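Local coordinates for protein fusolin (Unidentified entomopoxvirus, PDB 4YN2) that forms the crystalline spindles of an insect poxvirus that enhance virulence, probably by attacking chitin through its lytic polysaccharide monooxygenase domain, at residues Leu170-Thr175 with Phe195-Pro200. Numbering follows the deposited sequence.
Sequences LIYNDT and FTVPIP. With NAG (2-acetamido-2-deoxy-beta-D-glucopyranose), chain B; EDO (1,2-ethanediol), chain D.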
# COMPACT_ATOMS: atom_id res chain seq x y z
N LEU A 170 14.70 4.72 -3.90
CA LEU A 170 15.23 3.96 -2.76
C LEU A 170 15.42 4.90 -1.58
O LEU A 170 16.06 5.94 -1.75
CB LEU A 170 16.56 3.29 -3.13
CG LEU A 170 17.26 2.47 -2.03
CD1 LEU A 170 16.56 1.17 -1.77
CD2 LEU A 170 18.67 2.17 -2.44
N ILE A 171 14.84 4.58 -0.41
CA ILE A 171 15.00 5.41 0.80
C ILE A 171 15.70 4.65 1.94
O ILE A 171 16.06 5.28 2.93
CB ILE A 171 13.65 6.00 1.28
CG1 ILE A 171 12.62 4.90 1.64
CG2 ILE A 171 13.10 6.95 0.20
CD1 ILE A 171 11.40 5.39 2.41
N TYR A 172 15.88 3.33 1.82
CA TYR A 172 16.48 2.56 2.91
C TYR A 172 17.11 1.29 2.40
O TYR A 172 16.56 0.62 1.53
CB TYR A 172 15.41 2.22 3.94
CG TYR A 172 15.92 1.62 5.22
CD1 TYR A 172 16.39 2.43 6.25
CD2 TYR A 172 15.85 0.25 5.45
CE1 TYR A 172 16.79 1.89 7.47
CE2 TYR A 172 16.30 -0.31 6.64
CZ TYR A 172 16.73 0.51 7.67
OH TYR A 172 17.12 -0.05 8.86
N ASN A 173 18.28 0.97 2.93
CA ASN A 173 19.00 -0.23 2.60
C ASN A 173 19.84 -0.64 3.81
O ASN A 173 20.81 0.04 4.15
CB ASN A 173 19.85 -0.03 1.37
CG ASN A 173 20.43 -1.30 0.86
OD1 ASN A 173 20.12 -2.39 1.34
ND2 ASN A 173 21.30 -1.19 -0.11
N ASP A 174 19.46 -1.74 4.47
CA ASP A 174 20.16 -2.14 5.70
C ASP A 174 19.88 -3.57 6.09
O ASP A 174 18.91 -4.16 5.63
CB ASP A 174 19.68 -1.22 6.85
CG ASP A 174 20.60 -1.11 8.06
OD1 ASP A 174 21.80 -1.39 7.91
OD2 ASP A 174 20.13 -0.68 9.13
N THR A 175 20.73 -4.13 6.97
CA THR A 175 20.48 -5.39 7.68
C THR A 175 19.69 -4.95 8.90
O THR A 175 19.99 -3.90 9.46
CB THR A 175 21.74 -6.15 8.03
OG1 THR A 175 22.64 -5.27 8.68
CG2 THR A 175 22.37 -6.78 6.82
N PHE A 195 12.43 -2.04 12.10
CA PHE A 195 13.46 -1.11 11.67
C PHE A 195 12.89 0.28 11.45
O PHE A 195 11.82 0.45 10.88
CB PHE A 195 14.18 -1.62 10.41
CG PHE A 195 13.31 -2.10 9.26
CD1 PHE A 195 12.59 -3.27 9.35
CD2 PHE A 195 13.34 -1.45 8.04
CE1 PHE A 195 11.82 -3.72 8.28
CE2 PHE A 195 12.58 -1.91 6.96
CZ PHE A 195 11.82 -3.04 7.10
N THR A 196 13.65 1.29 11.92
CA THR A 196 13.25 2.69 11.84
C THR A 196 13.68 3.26 10.51
O THR A 196 14.87 3.35 10.23
CB THR A 196 13.82 3.47 13.02
OG1 THR A 196 13.33 2.86 14.20
CG2 THR A 196 13.38 4.93 13.01
N VAL A 197 12.70 3.63 9.69
CA VAL A 197 12.91 4.16 8.35
C VAL A 197 12.39 5.58 8.29
O VAL A 197 11.24 5.83 8.68
CB VAL A 197 12.21 3.26 7.30
CG1 VAL A 197 12.49 3.76 5.88
CG2 VAL A 197 12.67 1.81 7.44
N PRO A 198 13.19 6.52 7.75
CA PRO A 198 12.67 7.88 7.55
C PRO A 198 11.82 7.91 6.29
O PRO A 198 12.35 7.81 5.18
CB PRO A 198 13.94 8.74 7.45
CG PRO A 198 15.01 7.82 7.01
CD PRO A 198 14.56 6.40 7.22
N ILE A 199 10.51 7.99 6.46
CA ILE A 199 9.57 7.98 5.35
C ILE A 199 9.36 9.41 4.85
O ILE A 199 8.85 10.23 5.61
CB ILE A 199 8.22 7.35 5.80
CG1 ILE A 199 8.39 5.95 6.45
CG2 ILE A 199 7.25 7.28 4.63
CD1 ILE A 199 8.99 4.90 5.61
N PRO A 200 9.67 9.73 3.57
CA PRO A 200 9.37 11.08 3.06
C PRO A 200 7.88 11.35 3.08
O PRO A 200 7.09 10.47 2.72
CB PRO A 200 9.91 11.06 1.63
CG PRO A 200 10.85 9.90 1.57
CD PRO A 200 10.26 8.89 2.51
C1 NAG B . 21.96 -2.33 -0.68
C2 NAG B . 22.26 -2.14 -2.16
C3 NAG B . 22.97 -3.39 -2.68
C4 NAG B . 24.19 -3.70 -1.82
C5 NAG B . 23.82 -3.76 -0.34
C6 NAG B . 25.01 -3.95 0.58
C7 NAG B . 20.87 -0.88 -3.77
C8 NAG B . 19.51 -0.76 -4.38
N2 NAG B . 21.04 -1.90 -2.92
O3 NAG B . 23.39 -3.12 -4.01
O4 NAG B . 24.74 -4.96 -2.18
O5 NAG B . 23.18 -2.54 0.03
O6 NAG B . 26.04 -3.01 0.33
O7 NAG B . 21.78 -0.11 -4.06
C1 EDO D . 15.04 -0.41 15.52
O1 EDO D . 13.88 0.23 14.98
C2 EDO D . 16.07 -0.73 14.41
O2 EDO D . 16.07 0.30 13.41
O HOH W 1 17.05 1.90 10.91
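At L170 the side chain meets the glycan: CG lies anti to the backbone N, and CD2 rests 3.6 Å from C8, the acetamido methyl of the NAG. I171 points toward strand 195-200. Its CG1 takes the crowded position between N and the carbonyl carbon (chi1 61°), and with chi2 extended this carries CD1 across to P200, tip to tip, 3.7 Å from P200 CD. CG1 of V197 and CD1 of I199 each lie 4.0 Å from the same I171 CD1. That I171 and the next residue, Y172, both face strand 195-200 follows from a classic beta bulge in the pairing with strand 145-152: the two lie opposite V149, which puts two successive side chains on the same side. Strands 170-174 and 195-200 belong to different sheets and run nearly antiparallel (167°) with axes 7.1 Å apart, so side chains join the two layers of the beta-sandwich found in lytic polysaccharide monooxygenases. Y172 extends with CG anti to N, laying its ring across V197. The CH-pi contact is made over the centre of the ring face, where V197 CG2 stands 3.9 Å from the Y172 ring centroid, 8° off the normal. The F195 ring lies near parallel to that of Y172 but slid apart, with little overlap and centroids 5.5 Å apart; Y172 CE2 comes within 3.5 Å of F195 CD2. At the phenol end, a water hydrogen-bonds to Y172 OH and donates to T196 O, linking the strands through solvent; it also donates to O2 of an ethanediol, probably from the crystallisation liquor, which is held by T196 and E133. N173 ND2 is covalently bonded to NAG C1, the N-glycosylation linkage, while E148 hydrogen-bonds the sugar.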